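Probable transcriptional regulator (PDB 3HIM) probably acts as a TetR-family transcriptional regulator, a helical protein that would bind cis-regulatory DNA through an N-terminal helix-turn-helix motif. Local coordinates at residues S95-Y100 with K138-I143. Sequence-based numbering, arbitrary orientation.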
loop_
_atom_site.group_PDB
_atom_site.type_symbol
_atom_site.label_atom_id
_atom_site.label_comp_id
_atom_site.label_asym_id
_atom_site.label_seq_id
_atom_site.Cartn_x
_atom_site.Cartn_y
_atom_site.Cartn_z
ATOM N N SER B 95 19.791 -7.374 3.325
ATOM C CA SER B 95 19.320 -8.742 3.117
ATOM C C SER B 95 17.829 -8.882 3.405
ATOM O O SER B 95 17.067 -9.492 2.629
ATOM C CB SER B 95 20.115 -9.711 4.013
ATOM O OG SER B 95 19.738 -11.048 3.760
ATOM N N THR B 96 17.425 -8.316 4.535
ATOM C CA THR B 96 16.038 -8.397 4.947
ATOM C C THR B 96 15.143 -7.540 4.057
ATOM O O THR B 96 14.038 -7.981 3.733
ATOM C CB THR B 96 15.846 -7.976 6.391
ATOM O OG1 THR B 96 16.434 -6.680 6.577
ATOM C CG2 THR B 96 16.481 -9.007 7.339
ATOM N N VAL B 97 15.604 -6.326 3.687
ATOM C CA VAL B 97 14.849 -5.477 2.745
ATOM C C VAL B 97 14.679 -6.184 1.383
ATOM O O VAL B 97 13.555 -6.266 0.862
ATOM C CB VAL B 97 15.451 -4.031 2.567
ATOM C CG1 VAL B 97 14.728 -3.277 1.443
ATOM C CG2 VAL B 97 15.335 -3.231 3.868
ATOM N N THR B 98 15.774 -6.716 0.835
ATOM C CA THR B 98 15.696 -7.546 -0.373
ATOM C C THR B 98 14.623 -8.661 -0.277
ATOM O O THR B 98 13.741 -8.750 -1.142
ATOM C CB THR B 98 17.054 -8.199 -0.723
ATOM O OG1 THR B 98 18.022 -7.166 -0.897
ATOM C CG2 THR B 98 16.958 -9.043 -2.019
ATOM N N ALA B 99 14.720 -9.505 0.750
ATOM C CA ALA B 99 13.732 -10.579 0.975
ATOM C C ALA B 99 12.327 -10.035 1.171
ATOM O O ALA B 99 11.358 -10.578 0.658
ATOM C CB ALA B 99 14.128 -11.426 2.177
ATOM N N TYR B 100 12.212 -8.958 1.926
ATOM C CA TYR B 100 10.903 -8.377 2.188
ATOM C C TYR B 100 10.240 -7.866 0.911
ATOM O O TYR B 100 9.090 -8.220 0.628
ATOM C CB TYR B 100 11.041 -7.244 3.187
ATOM C CG TYR B 100 9.741 -6.695 3.723
ATOM C CD1 TYR B 100 8.877 -7.485 4.500
ATOM C CD2 TYR B 100 9.414 -5.358 3.522
ATOM C CE1 TYR B 100 7.673 -6.929 5.052
ATOM C CE2 TYR B 100 8.250 -4.809 4.027
ATOM C CZ TYR B 100 7.386 -5.590 4.794
ATOM O OH TYR B 100 6.259 -4.994 5.285
ATOM N N LYS B 138 9.361 -5.574 13.936
ATOM C CA LYS B 138 10.433 -5.672 14.926
ATOM C C LYS B 138 11.757 -6.238 14.345
ATOM O O LYS B 138 12.848 -5.930 14.857
ATOM C CB LYS B 138 9.980 -6.467 16.168
ATOM N N VAL B 139 11.652 -7.038 13.274
ATOM C CA VAL B 139 12.845 -7.561 12.582
ATOM C C VAL B 139 13.664 -6.398 12.062
ATOM O O VAL B 139 14.899 -6.391 12.155
ATOM C CB VAL B 139 12.506 -8.522 11.410
ATOM C CG1 VAL B 139 13.789 -8.903 10.624
ATOM C CG2 VAL B 139 11.794 -9.775 11.927
ATOM N N PHE B 140 12.970 -5.400 11.535
ATOM C CA PHE B 140 13.662 -4.242 11.004
ATOM C C PHE B 140 14.150 -3.341 12.134
ATOM O O PHE B 140 15.281 -2.875 12.094
ATOM C CB PHE B 140 12.811 -3.482 9.971
ATOM C CG PHE B 140 12.618 -4.236 8.664
ATOM C CD1 PHE B 140 13.695 -4.467 7.807
ATOM C CD2 PHE B 140 11.357 -4.701 8.287
ATOM C CE1 PHE B 140 13.525 -5.162 6.592
ATOM C CE2 PHE B 140 11.178 -5.393 7.090
ATOM C CZ PHE B 140 12.262 -5.627 6.235
ATOM N N THR B 141 13.326 -3.122 13.158
ATOM C CA THR B 141 13.754 -2.247 14.253
ATOM C C THR B 141 15.002 -2.793 14.967
ATOM O O THR B 141 15.904 -2.018 15.300
ATOM C CB THR B 141 12.601 -1.891 15.264
ATOM O OG1 THR B 141 12.092 -3.084 15.843
ATOM C CG2 THR B 141 11.457 -1.219 14.570
ATOM N N ARG B 142 15.067 -4.115 15.166
ATOM C CA ARG B 142 16.250 -4.748 15.744
ATOM C C ARG B 142 17.508 -4.441 14.910
ATOM O O ARG B 142 18.529 -4.021 15.455
ATOM C CB ARG B 142 16.051 -6.262 15.907
ATOM N N ILE B 143 17.411 -4.607 13.591
ATOM C CA ILE B 143 18.548 -4.372 12.701
ATOM C C ILE B 143 18.961 -2.907 12.785
ATOM O O ILE B 143 20.144 -2.611 12.935
ATOM C CB ILE B 143 18.254 -4.796 11.236
ATOM C CG1 ILE B 143 18.249 -6.325 11.135
ATOM C CG2 ILE B 143 19.287 -4.195 10.236
ATOM C CD1 ILE B 143 17.359 -6.859 10.031
#
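Phe140 gives the largest share of the contact between segments 95-100 and 138-143, two helical pieces running nearly antiparallel (159°) with axes 11.1 Å apart. At that spacing the backbones stay well separated, and the phenyl ring spans the gap. Its CG stands anti to the carbonyl carbon (chi1 -70°), which sends the ring across to the other helix. There its CE2 edge points at the middle of one Tyr100 ring face, 3.8 Å above the plane; planes inclined at 75° and centroids 5.2 Å apart define a T-shaped pair. Phe140 CZ also lies 3.7 Å from Tyr100 CB, which sits in the plane of the phenyl ring at its edge. On the neighbouring corner CE1 meets Thr96 OG1 at 3.3 Å, obliquely, and Val97 CG2 at 3.8 Å. The hydroxyl of Thr96 is hydrogen-bonded back to Arg92 O within its own helix, so the close approach to CE1 is best read as a van der Waals contact. Equally tight is the meeting of Ile143 CD1 with Thr96 CG2, tip to tip at 3.6 Å. Both segments belong to the all-helical C-terminal domain of the TetR fold, where helix 89-106 packs against helix 123-149; helix 158-175 borders the same core, touching Phe140 through Ile165 and accepting the Tyr100 OH hydrogen bond at Thr166 O. An alanine at Phe140 would remove the ring and with it the T-shaped pair, and would probably loosen the packing between the two helices around Thr96 and Val97. The interface thins at partly exposed Val139, whose CG1 comes no nearer than 4.2 Å to Thr96 CG2 and whose side chain also touches Ile79 of helix 60-82.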